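Local structure of alpha-rhamnosidase (Dictyoglomus thermophilum, 6I60) at residues 341-345 against 459-463; 753-757 against 782-788; 759-765 against 822-826. The protein probably hydrolyses alpha-L-rhamnosides, releasing terminal non-reducing alpha-L-rhamnose residues. One frame throughout, in Å; residues are numbered along the deposited sequence.

Contact 3 is wholly buried, whereas contacts 1 and 2 are partly buried; contact 2 lies farthest out, its centre about 29 Å from the centre of the chain. Contacts 2 and 3 share the six-hairpin glycosidase domain and touch, L757 CD1 packing on T764 CG2 at 3.8 Å, with helices 761-773 and 777-784 consecutive in the chain. Contact 1 sits apart, its centre about 25 Å from that of contact 3, and ties loop to loop at the end of a beta-sheet. It is held by a backbone hydrogen bond and a short antiparallel pairing, with proline, isoleucine and threonine carbons round them. Contact 2 relies on aromatic and charged side chains, and contact 3 on apolar packing with one bridging water.

Contact 1. Residues 341-345 against 459-463; sequences IYPPI and HTAVE
T460 is turned about chi1 (-66°) with OG1 beside its own nitrogen and CG2 pointing the opposite way from it, and that methyl lands on P343, CG2 lying 3.8 Å from P343 CB. I345 has the same kind of split: CG1 stands next to its backbone N and reaches the OG1 branch of T460, while CG2 swings to the carbonyl of H459, with I345 CG2 3.6 Å from H459 O. The hydroxyl of T460 has its main partner elsewhere, the backbone N-H of S492. Between the backbones, A461 N donates to P344 O over 2.8 Å, nearly straight with an N-H...O angle of 163°. I345 and T460 form an antiparallel non-hydrogen-bonded pair beside it, at the end of the sheet in which strands 345-351 and 453-458 are neighbours. A CA-H...O contact, I345 CA to H459 O at 3.4 Å, helps close this pair. At H459 the chain turns a corner and leaves that sheet for strand 466-470 and helix 473-488. A second turn follows: A461 is the centre of an inverse gamma turn, in which V462 N bonds to T460 O at 2.7 Å. P343 CB also meets the turn from its carbonyl side, 3.6 Å from A461 O. Outside the two segments, L487 of helix 473-488 packs against H459 and V462, and F526 of helix 524-535 against T460.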
ATOM      1  N   ILE A 341     -11.103   6.465  -5.386  1.00 58.41           N
ATOM      2  CA  ILE A 341     -11.112   5.109  -5.919  1.00 49.88           C
ATOM      3  C   ILE A 341      -9.779   4.475  -5.539  1.00 50.96           C
ATOM      4  O   ILE A 341      -8.736   4.786  -6.121  1.00 53.92           O
ATOM      5  CB  ILE A 341     -11.342   5.089  -7.431  1.00 48.70           C
ATOM      6  CG1 ILE A 341     -12.493   6.026  -7.809  1.00 44.59           C
ATOM      7  CG2 ILE A 341     -11.628   3.672  -7.901  1.00 50.25           C
ATOM      8  CD1 ILE A 341     -13.862   5.480  -7.476  1.00 33.76           C
ATOM      9  N   TYR A 342      -9.812   3.589  -4.551  1.00 49.80           N
ATOM     10  CA  TYR A 342      -8.618   2.919  -4.060  1.00 50.03           C
ATOM     11  C   TYR A 342      -9.039   1.598  -3.439  1.00 53.90           C
ATOM     12  O   TYR A 342     -10.197   1.439  -3.037  1.00 52.14           O
ATOM     13  CB  TYR A 342      -7.862   3.788  -3.046  1.00 50.66           C
ATOM     14  CG  TYR A 342      -8.496   3.876  -1.674  1.00 55.47           C
ATOM     15  CD1 TYR A 342      -9.802   4.323  -1.515  1.00 55.44           C
ATOM     16  CD2 TYR A 342      -7.778   3.532  -0.535  1.00 53.66           C
ATOM     17  CE1 TYR A 342     -10.380   4.413  -0.262  1.00 53.16           C
ATOM     18  CE2 TYR A 342      -8.349   3.619   0.725  1.00 56.29           C
ATOM     19  CZ  TYR A 342      -9.650   4.060   0.852  1.00 56.35           C
ATOM     20  OH  TYR A 342     -10.227   4.152   2.097  1.00 60.39           O
ATOM     21  N   PRO A 343      -8.133   0.625  -3.365  1.00 49.44           N
ATOM     22  CA  PRO A 343      -8.490  -0.682  -2.800  1.00 52.47           C
ATOM     23  C   PRO A 343      -8.932  -0.555  -1.354  1.00 45.26           C
ATOM     24  O   PRO A 343      -8.233   0.049  -0.528  1.00 40.06           O
ATOM     25  CB  PRO A 343      -7.186  -1.486  -2.919  1.00 50.89           C
ATOM     26  CG  PRO A 343      -6.440  -0.827  -4.029  1.00 55.46           C
ATOM     27  CD  PRO A 343      -6.773   0.630  -3.931  1.00 44.35           C
ATOM     28  N   PRO A 344     -10.094  -1.101  -1.012  1.00 45.52           N
ATOM     29  CA  PRO A 344     -10.568  -1.060   0.372  1.00 39.90           C
ATOM     30  C   PRO A 344     -10.014  -2.223   1.188  1.00 44.06           C
ATOM     31  O   PRO A 344      -9.370  -3.138   0.670  1.00 44.11           O
ATOM     32  CB  PRO A 344     -12.087  -1.181   0.214  1.00 44.82           C
ATOM     33  CG  PRO A 344     -12.257  -2.022  -1.013  1.00 39.80           C
ATOM     34  CD  PRO A 344     -11.076  -1.731  -1.914  1.00 47.45           C
ATOM     35  N   ILE A 345     -10.284  -2.168   2.488  1.00 39.11           N
ATOM     36  CA  ILE A 345      -9.900  -3.239   3.396  1.00 40.86           C
ATOM     37  C   ILE A 345     -10.935  -4.354   3.306  1.00 47.98           C
ATOM     38  O   ILE A 345     -12.143  -4.102   3.381  1.00 47.24           O
ATOM     39  CB  ILE A 345      -9.774  -2.712   4.833  1.00 44.01           C
ATOM     40  CG1 ILE A 345      -8.679  -1.647   4.918  1.00 47.50           C
ATOM     41  CG2 ILE A 345      -9.506  -3.851   5.794  1.00 40.80           C
ATOM     42  CD1 ILE A 345      -8.959  -0.563   5.937  1.00 46.23           C
ATOM     43  N   HIS A 459      -6.786  -6.790   5.569  1.00 46.71           N
ATOM     44  CA  HIS A 459      -5.914  -5.682   5.186  1.00 48.53           C
ATOM     45  C   HIS A 459      -6.447  -5.095   3.882  1.00 43.43           C
ATOM     46  O   HIS A 459      -7.452  -5.558   3.335  1.00 44.14           O
ATOM     47  CB  HIS A 459      -4.458  -6.126   5.041  1.00 42.75           C
ATOM     48  CG  HIS A 459      -4.264  -7.265   4.090  1.00 48.11           C
ATOM     49  ND1 HIS A 459      -4.142  -8.572   4.510  1.00 51.25           N
ATOM     50  CD2 HIS A 459      -4.169  -7.294   2.739  1.00 48.98           C
ATOM     51  CE1 HIS A 459      -3.980  -9.357   3.459  1.00 51.51           C
ATOM     52  NE2 HIS A 459      -3.993  -8.606   2.373  1.00 47.43           N
ATOM     53  N   THR A 460      -5.761  -4.063   3.391  1.00 44.15           N
ATOM     54  CA  THR A 460      -6.103  -3.441   2.116  1.00 42.49           C
ATOM     55  C   THR A 460      -5.985  -4.455   0.986  1.00 47.45           C
ATOM     56  O   THR A 460      -4.885  -4.922   0.672  1.00 48.86           O
ATOM     57  CB  THR A 460      -5.202  -2.231   1.845  1.00 44.47           C
ATOM     58  OG1 THR A 460      -5.476  -1.204   2.807  1.00 47.99           O
ATOM     59  CG2 THR A 460      -5.445  -1.681   0.448  1.00 43.44           C
ATOM     60  N   ALA A 461      -7.114  -4.804   0.369  1.00 48.95           N
ATOM     61  CA  ALA A 461      -7.140  -5.850  -0.645  1.00 43.21           C
ATOM     62  C   ALA A 461      -6.465  -5.402  -1.935  1.00 39.45           C
ATOM     63  O   ALA A 461      -7.141  -5.113  -2.926  1.00 42.38           O
ATOM     64  CB  ALA A 461      -8.581  -6.282  -0.924  1.00 46.72           C
ATOM     65  N   VAL A 462      -5.137  -5.347  -1.934  1.00 44.44           N
ATOM     66  CA  VAL A 462      -4.385  -5.004  -3.135  1.00 49.70           C
ATOM     67  C   VAL A 462      -4.236  -6.241  -4.010  1.00 49.08           C
ATOM     68  O   VAL A 462      -4.183  -7.375  -3.522  1.00 47.49           O
ATOM     69  CB  VAL A 462      -3.010  -4.408  -2.771  1.00 47.33           C
ATOM     70  CG1 VAL A 462      -3.173  -3.048  -2.114  1.00 50.51           C
ATOM     71  CG2 VAL A 462      -2.249  -5.352  -1.859  1.00 44.86           C
ATOM     72  N   GLU A 463      -4.172  -6.022  -5.319  1.00 54.23           N
ATOM     73  CA  GLU A 463      -3.929  -7.103  -6.260  1.00 46.56           C
ATOM     74  C   GLU A 463      -2.444  -7.445  -6.302  1.00 52.64           C
ATOM     75  O   GLU A 463      -1.582  -6.635  -5.952  1.00 57.93           O
ATOM     76  CB  GLU A 463      -4.408  -6.721  -7.660  1.00 53.23           C
ATOM     77  CG  GLU A 463      -5.774  -7.262  -8.021  1.00 69.00           C
ATOM     78  CD  GLU A 463      -6.380  -6.550  -9.215  1.00 77.45           C
ATOM     79  OE1 GLU A 463      -7.614  -6.357  -9.228  1.00 79.03           O
ATOM     80  OE2 GLU A 463      -5.622  -6.181 -10.138  1.00 79.96           O
TER

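Contact 2. Residues 753-757 against 782-788; sequences HDYHL and KIVNQKT
K782 lies over one face of the Y755 ring: the chain starts over the rim at CB and crosses the centre at CD, and the bends at chi3 (69°) and chi4 keep it there. K782 CB stands 3.5 Å from Y755 CD2, and K782 CD makes a CH-pi contact, 3.9 Å from the Y755 centroid. K782 NZ lies 4.7 Å from the centroid of the Y755 ring in a cation-pi interaction. D754 and Y755 both have left-handed helical backbone angles, which turn the loop sharply and set the tyrosine against the helix. This loop runs between helices 738-750 and 761-773 of the six-hairpin glycosidase domain, and it lies along the last turn of helix 777-784 and the chain leaving it. On the buried side I783 CG2 meets L757 CG at 3.7 Å, the two side chains crossing at about a right angle. H756 is pinned from both ring nitrogens. Its CG is anti to the carbonyl carbon (chi1 -79°), which brings the ring back to T788. H756 ND1 donates to H753 O at 3.0 Å, with a weaker bond to D754 O, tying the ring back to the loop that carries it. H756 NE2 shares a hydrogen bond with T788 OG1, 3.0 Å away near the ring plane. Over one face of the imidazole stands the methylene Q786 CG, 4.1 Å from the H756 centroid, and P790 also packs on H756.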
ATOM      1  N   HIS A 753      33.157  -6.557   9.498  1.00 53.04           N
ATOM      2  CA  HIS A 753      31.849  -7.104   9.828  1.00 50.72           C
ATOM      3  C   HIS A 753      31.575  -8.475   9.226  1.00 50.27           C
ATOM      4  O   HIS A 753      30.522  -9.055   9.515  1.00 47.76           O
ATOM      5  CB  HIS A 753      30.748  -6.127   9.397  1.00 47.18           C
ATOM      6  CG  HIS A 753      30.582  -4.968  10.327  1.00 42.83           C
ATOM      7  ND1 HIS A 753      31.344  -3.824  10.232  1.00 46.55           N
ATOM      8  CD2 HIS A 753      29.753  -4.780  11.381  1.00 46.29           C
ATOM      9  CE1 HIS A 753      30.986  -2.979  11.183  1.00 45.96           C
ATOM     10  NE2 HIS A 753      30.022  -3.535  11.894  1.00 43.22           N
ATOM     11  N   ASP A 754      32.484  -9.011   8.408  1.00 50.98           N
ATOM     12  CA  ASP A 754      32.360 -10.365   7.864  1.00 50.42           C
ATOM     13  C   ASP A 754      31.039 -10.543   7.113  1.00 49.60           C
ATOM     14  O   ASP A 754      30.250 -11.447   7.399  1.00 48.61           O
ATOM     15  CB  ASP A 754      32.514 -11.413   8.969  1.00 51.40           C
ATOM     16  CG  ASP A 754      32.702 -12.815   8.423  1.00 56.96           C
ATOM     17  OD1 ASP A 754      33.474 -12.984   7.457  1.00 53.23           O
ATOM     18  OD2 ASP A 754      32.070 -13.747   8.962  1.00 63.58           O
ATOM     19  N   TYR A 755      30.806  -9.653   6.147  1.00 51.18           N
ATOM     20  CA  TYR A 755      29.609  -9.670   5.303  1.00 49.64           C
ATOM     21  C   TYR A 755      28.334  -9.580   6.147  1.00 50.90           C
ATOM     22  O   TYR A 755      27.473 -10.460   6.122  1.00 55.17           O
ATOM     23  CB  TYR A 755      29.589 -10.913   4.407  1.00 49.23           C
ATOM     24  CG  TYR A 755      30.774 -11.025   3.480  1.00 42.64           C
ATOM     25  CD1 TYR A 755      31.926 -11.686   3.874  1.00 40.16           C
ATOM     26  CD2 TYR A 755      30.737 -10.476   2.205  1.00 44.50           C
ATOM     27  CE1 TYR A 755      33.010 -11.796   3.028  1.00 48.17           C
ATOM     28  CE2 TYR A 755      31.814 -10.580   1.352  1.00 43.96           C
ATOM     29  CZ  TYR A 755      32.949 -11.241   1.768  1.00 48.90           C
ATOM     30  OH  TYR A 755      34.026 -11.346   0.918  1.00 56.17           O
ATOM     31  N   HIS A 756      28.226  -8.488   6.897  1.00 50.07           N
ATOM     32  CA  HIS A 756      27.058  -8.244   7.728  1.00 49.28           C
ATOM     33  C   HIS A 756      26.691  -6.771   7.656  1.00 49.74           C
ATOM     34  O   HIS A 756      27.560  -5.903   7.547  1.00 48.38           O
ATOM     35  CB  HIS A 756      27.301  -8.659   9.185  1.00 50.75           C
ATOM     36  CG  HIS A 756      27.189 -10.133   9.421  1.00 57.65           C
ATOM     37  ND1 HIS A 756      28.260 -10.991   9.294  1.00 57.58           N
ATOM     38  CD2 HIS A 756      26.132 -10.901   9.781  1.00 54.31           C
ATOM     39  CE1 HIS A 756      27.868 -12.224   9.564  1.00 59.00           C
ATOM     40  NE2 HIS A 756      26.582 -12.197   9.863  1.00 56.27           N
ATOM     41  N   LEU A 757      25.389  -6.501   7.716  1.00 51.53           N
ATOM     42  CA  LEU A 757      24.901  -5.130   7.654  1.00 45.97           C
ATOM     43  C   LEU A 757      25.169  -4.406   8.968  1.00 49.91           C
ATOM     44  O   LEU A 757      24.902  -4.937  10.050  1.00 57.33           O
ATOM     45  CB  LEU A 757      23.405  -5.116   7.345  1.00 49.49           C
ATOM     46  CG  LEU A 757      22.984  -5.529   5.935  1.00 44.70           C
ATOM     47  CD1 LEU A 757      21.479  -5.694   5.858  1.00 41.37           C
ATOM     48  CD2 LEU A 757      23.462  -4.509   4.920  1.00 53.01           C
ATOM     49  N   LYS A 782      26.505 -12.241  -0.530  1.00 52.85           N
ATOM     50  CA  LYS A 782      27.019 -12.879   0.677  1.00 49.33           C
ATOM     51  C   LYS A 782      26.428 -12.256   1.934  1.00 53.36           C
ATOM     52  O   LYS A 782      26.321 -12.927   2.966  1.00 60.46           O
ATOM     53  CB  LYS A 782      28.545 -12.797   0.709  1.00 48.37           C
ATOM     54  CG  LYS A 782      29.240 -13.894  -0.086  1.00 59.04           C
ATOM     55  CD  LYS A 782      30.653 -14.146   0.421  1.00 56.87           C
ATOM     56  CE  LYS A 782      30.639 -14.786   1.801  1.00 62.73           C
ATOM     57  NZ  LYS A 782      31.706 -15.816   1.949  1.00 79.86           N
ATOM     58  N   ILE A 783      26.044 -10.980   1.867  1.00 51.78           N
ATOM     59  CA  ILE A 783      25.369 -10.349   2.996  1.00 49.33           C
ATOM     60  C   ILE A 783      23.975 -10.936   3.173  1.00 51.70           C
ATOM     61  O   ILE A 783      23.550 -11.236   4.296  1.00 59.21           O
ATOM     62  CB  ILE A 783      25.324  -8.823   2.798  1.00 44.87           C
ATOM     63  CG1 ILE A 783      26.716  -8.219   2.986  1.00 42.91           C
ATOM     64  CG2 ILE A 783      24.334  -8.181   3.754  1.00 48.01           C
ATOM     65  CD1 ILE A 783      26.916  -6.907   2.256  1.00 44.60           C
ATOM     66  N   VAL A 784      23.250 -11.125   2.069  1.00 51.72           N
ATOM     67  CA  VAL A 784      21.885 -11.634   2.140  1.00 48.63           C
ATOM     68  C   VAL A 784      21.874 -13.084   2.614  1.00 47.63           C
ATOM     69  O   VAL A 784      21.022 -13.481   3.418  1.00 46.17           O
ATOM     70  CB  VAL A 784      21.193 -11.470   0.774  1.00 45.11           C
ATOM     71  CG1 VAL A 784      20.122 -12.526   0.573  1.00 47.84           C
ATOM     72  CG2 VAL A 784      20.600 -10.075   0.646  1.00 42.78           C
ATOM     73  N   ASN A 785      22.831 -13.887   2.146  1.00 49.98           N
ATOM     74  CA  ASN A 785      22.886 -15.310   2.472  1.00 54.73           C
ATOM     75  C   ASN A 785      23.309 -15.583   3.913  1.00 58.66           C
ATOM     76  O   ASN A 785      23.437 -16.755   4.286  1.00 64.08           O
ATOM     77  CB  ASN A 785      23.840 -16.023   1.508  1.00 56.01           C
ATOM     78  CG  ASN A 785      23.482 -17.489   1.301  1.00 57.24           C
ATOM     79  OD1 ASN A 785      23.694 -18.041   0.222  1.00 57.31           O
ATOM     80  ND2 ASN A 785      22.945 -18.125   2.337  1.00 65.27           N
ATOM     81  N   GLN A 786      23.524 -14.557   4.730  1.00 60.80           N
ATOM     82  CA  GLN A 786      23.932 -14.768   6.111  1.00 55.16           C
ATOM     83  C   GLN A 786      22.759 -15.254   6.953  1.00 49.68           C
ATOM     84  O   GLN A 786      21.627 -14.782   6.805  1.00 56.75           O
ATOM     85  CB  GLN A 786      24.504 -13.480   6.701  1.00 53.68           C
ATOM     86  CG  GLN A 786      25.908 -13.160   6.219  1.00 61.58           C
ATOM     87  CD  GLN A 786      26.848 -14.349   6.316  1.00 62.79           C
ATOM     88  OE1 GLN A 786      27.265 -14.908   5.301  1.00 64.96           O
ATOM     89  NE2 GLN A 786      27.189 -14.738   7.540  1.00 54.56           N
ATOM     90  N   LYS A 787      23.036 -16.212   7.836  1.00 51.71           N
ATOM     91  CA  LYS A 787      22.049 -16.741   8.768  1.00 53.17           C
ATOM     92  C   LYS A 787      22.358 -16.369  10.211  1.00 51.31           C
ATOM     93  O   LYS A 787      21.691 -16.861  11.127  1.00 52.10           O
ATOM     94  CB  LYS A 787      21.949 -18.261   8.629  1.00 57.87           C
ATOM     95  CG  LYS A 787      20.889 -18.730   7.646  1.00 62.26           C
ATOM     96  CD  LYS A 787      20.887 -20.245   7.521  1.00 67.10           C
ATOM     97  CE  LYS A 787      21.305 -20.689   6.128  1.00 61.12           C
ATOM     98  NZ  LYS A 787      20.597 -21.932   5.709  1.00 70.02           N
ATOM     99  N   THR A 788      23.350 -15.515  10.436  1.00 46.29           N
ATOM    100  CA  THR A 788      23.760 -15.102  11.768  1.00 43.38           C
ATOM    101  C   THR A 788      23.489 -13.616  11.961  1.00 46.93           C
ATOM    102  O   THR A 788      23.186 -12.884  11.015  1.00 54.40           O
ATOM    103  CB  THR A 788      25.242 -15.407  11.993  1.00 54.21           C
ATOM    104  OG1 THR A 788      25.992 -14.983  10.848  1.00 58.54           O
ATOM    105  CG2 THR A 788      25.449 -16.898  12.201  1.00 50.16           C
TER

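Contact 3. Residues 759-765 against 822-826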
ATOM      1  N   THR A 759      23.888  -1.162   9.193  1.00 52.62           N
ATOM      2  CA  THR A 759      23.103  -0.034   8.715  1.00 50.77           C
ATOM      3  C   THR A 759      21.681  -0.115   9.248  1.00 47.93           C
ATOM      4  O   THR A 759      21.143  -1.203   9.472  1.00 46.22           O
ATOM      5  CB  THR A 759      23.071   0.007   7.183  1.00 52.79           C
ATOM      6  OG1 THR A 759      22.620  -1.258   6.679  1.00 47.11           O
ATOM      7  CG2 THR A 759      24.454   0.304   6.626  1.00 50.66           C
ATOM      8  N   GLY A 760      21.073   1.052   9.437  1.00 57.28           N
ATOM      9  CA  GLY A 760      19.692   1.144   9.859  1.00 53.37           C
ATOM     10  C   GLY A 760      18.734   1.006   8.693  1.00 52.14           C
ATOM     11  O   GLY A 760      19.065   0.461   7.637  1.00 49.60           O
ATOM     12  N   ILE A 761      17.521   1.526   8.889  1.00 51.88           N
ATOM     13  CA  ILE A 761      16.490   1.381   7.867  1.00 50.10           C
ATOM     14  C   ILE A 761      16.813   2.219   6.635  1.00 49.32           C
ATOM     15  O   ILE A 761      16.472   1.834   5.509  1.00 51.34           O
ATOM     16  CB  ILE A 761      15.108   1.738   8.447  1.00 54.41           C
ATOM     17  CG1 ILE A 761      15.071   3.192   8.918  1.00 49.46           C
ATOM     18  CG2 ILE A 761      14.757   0.817   9.600  1.00 50.20           C
ATOM     19  CD1 ILE A 761      13.681   3.679   9.247  1.00 49.25           C
ATOM     20  N   VAL A 762      17.482   3.359   6.815  1.00 55.31           N
ATOM     21  CA  VAL A 762      17.741   4.260   5.694  1.00 51.21           C
ATOM     22  C   VAL A 762      18.825   3.689   4.789  1.00 46.64           C
ATOM     23  O   VAL A 762      18.633   3.547   3.575  1.00 45.74           O
ATOM     24  CB  VAL A 762      18.120   5.662   6.205  1.00 46.88           C
ATOM     25  CG1 VAL A 762      18.787   6.466   5.099  1.00 44.12           C
ATOM     26  CG2 VAL A 762      16.891   6.388   6.740  1.00 46.01           C
ATOM     27  N   ALA A 763      19.982   3.354   5.362  1.00 47.60           N
ATOM     28  CA  ALA A 763      21.113   2.909   4.561  1.00 48.10           C
ATOM     29  C   ALA A 763      20.956   1.483   4.048  1.00 52.61           C
ATOM     30  O   ALA A 763      21.582   1.133   3.041  1.00 54.94           O
ATOM     31  CB  ALA A 763      22.407   3.033   5.364  1.00 50.44           C
ATOM     32  N   THR A 764      20.143   0.652   4.708  1.00 49.57           N
ATOM     33  CA  THR A 764      19.893  -0.688   4.186  1.00 48.76           C
ATOM     34  C   THR A 764      19.173  -0.634   2.847  1.00 47.20           C
ATOM     35  O   THR A 764      19.362  -1.517   2.003  1.00 49.18           O
ATOM     36  CB  THR A 764      19.080  -1.513   5.186  1.00 44.63           C
ATOM     37  OG1 THR A 764      19.644  -1.373   6.495  1.00 45.72           O
ATOM     38  CG2 THR A 764      19.083  -2.983   4.797  1.00 39.06           C
ATOM     39  N   ARG A 765      18.353   0.397   2.634  1.00 44.85           N
ATOM     40  CA  ARG A 765      17.648   0.557   1.369  1.00 47.15           C
ATOM     41  C   ARG A 765      18.589   0.884   0.213  1.00 49.87           C
ATOM     42  O   ARG A 765      18.239   0.632  -0.946  1.00 46.30           O
ATOM     43  CB  ARG A 765      16.582   1.649   1.511  1.00 48.88           C
ATOM     44  CG  ARG A 765      15.612   1.752   0.344  1.00 51.70           C
ATOM     45  CD  ARG A 765      15.736   3.097  -0.350  1.00 49.88           C
ATOM     46  NE  ARG A 765      15.018   3.138  -1.620  1.00 49.14           N
ATOM     47  CZ  ARG A 765      15.538   2.767  -2.786  1.00 48.63           C
ATOM     48  NH1 ARG A 765      16.785   2.318  -2.845  1.00 44.48           N
ATOM     49  NH2 ARG A 765      14.811   2.843  -3.892  1.00 50.18           N
ATOM     50  N   MET A 822       9.796  -1.505   7.552  1.00 52.34           N
ATOM     51  CA  MET A 822      10.814  -0.542   7.142  1.00 54.07           C
ATOM     52  C   MET A 822      12.040  -1.236   6.558  1.00 55.96           C
ATOM     53  O   MET A 822      12.651  -0.735   5.607  1.00 58.12           O
ATOM     54  CB  MET A 822      11.206   0.342   8.324  1.00 54.00           C
ATOM     55  CG  MET A 822      11.285  -0.392   9.652  1.00 60.97           C
ATOM     56  SD  MET A 822      11.495   0.737  11.043  1.00 63.04           S
ATOM     57  CE  MET A 822      12.370  -0.306  12.205  1.00 58.04           C
ATOM     58  N   PHE A 823      12.411  -2.391   7.108  1.00 50.19           N
ATOM     59  CA  PHE A 823      13.568  -3.127   6.612  1.00 54.43           C
ATOM     60  C   PHE A 823      13.256  -3.986   5.392  1.00 54.44           C
ATOM     61  O   PHE A 823      14.140  -4.716   4.931  1.00 56.37           O
ATOM     62  CB  PHE A 823      14.150  -4.008   7.724  1.00 50.11           C
ATOM     63  CG  PHE A 823      15.071  -3.276   8.663  1.00 51.08           C
ATOM     64  CD1 PHE A 823      16.236  -2.689   8.198  1.00 48.41           C
ATOM     65  CD2 PHE A 823      14.770  -3.177  10.014  1.00 47.28           C
ATOM     66  CE1 PHE A 823      17.083  -2.016   9.060  1.00 44.42           C
ATOM     67  CE2 PHE A 823      15.614  -2.506  10.880  1.00 42.21           C
ATOM     68  CZ  PHE A 823      16.773  -1.926  10.402  1.00 41.89           C
ATOM     69  N   GLY A 824      12.037  -3.918   4.856  1.00 48.42           N
ATOM     70  CA  GLY A 824      11.623  -4.744   3.740  1.00 45.46           C
ATOM     71  C   GLY A 824      12.070  -4.290   2.370  1.00 51.42           C
ATOM     72  O   GLY A 824      11.672  -4.892   1.370  1.00 46.24           O
ATOM     73  N   SER A 825      12.897  -3.245   2.287  1.00 51.32           N
ATOM     74  CA  SER A 825      13.340  -2.729   0.997  1.00 47.83           C
ATOM     75  C   SER A 825      14.231  -3.701   0.236  1.00 44.69           C
ATOM     76  O   SER A 825      14.504  -3.465  -0.945  1.00 43.92           O
ATOM     77  CB  SER A 825      14.078  -1.404   1.190  1.00 48.70           C
ATOM     78  OG  SER A 825      14.889  -1.433   2.352  1.00 53.60           O
ATOM     79  N   VAL A 826      14.690  -4.779   0.875  1.00 43.44           N
ATOM     80  CA  VAL A 826      15.572  -5.721   0.196  1.00 49.02           C
ATOM     81  C   VAL A 826      14.815  -6.502  -0.868  1.00 50.18           C
ATOM     82  O   VAL A 826      15.411  -6.982  -1.839  1.00 49.30           O
ATOM     83  CB  VAL A 826      16.235  -6.653   1.227  1.00 46.20           C
ATOM     84  CG1 VAL A 826      17.199  -7.615   0.551  1.00 41.25           C
ATOM     85  CG2 VAL A 826      16.960  -5.828   2.258  1.00 53.86           C
TER
HETATM   86  O   HOH W   1      17.029  -2.816   1.124  1.00 49.49           O
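I761 presses its CG2 methyl onto the F823 ring, 3.6 Å from the centroid and only 16° off the normal, so the contact is a CH-pi one over the face. The same methyl touches M822, with I761 CG2 to M822 SD at 3.6 Å, and so meets both the ring and the whole M822 side chain. At the other end of the interface S825 rests against R765: S825 CB meets R765 CG at 3.6 Å, and S825 OG lies 3.5 Å from R765 CA. That hydroxyl is placed by a chi1 of 39°, which swings it between its own backbone nitrogen and carbonyl carbon. One water joins the segments, donating to T764 O at 2.8 Å and hydrogen-bonding S825 OG at the same distance, 2.8 Å.

Outward from these groups, the F823 ring meets W807 with their planes at about 50°, and F792 packs on both F823 and V826. The guanidinium of R765 reaches past the interface to a salt bridge with E515 and a hydrogen bond with the hydroxyl of Y571. D612 holds the start of helix 761-773, its carboxylate accepting the N-H groups of G760 and A763. A triethylene glycol, probably from the crystallisation liquor, lies about 5 Å from the M822 side chain. This is helix-to-loop packing inside the six-hairpin glycosidase domain, the (alpha/alpha)6 barrel fold of rhamnosidases of this family.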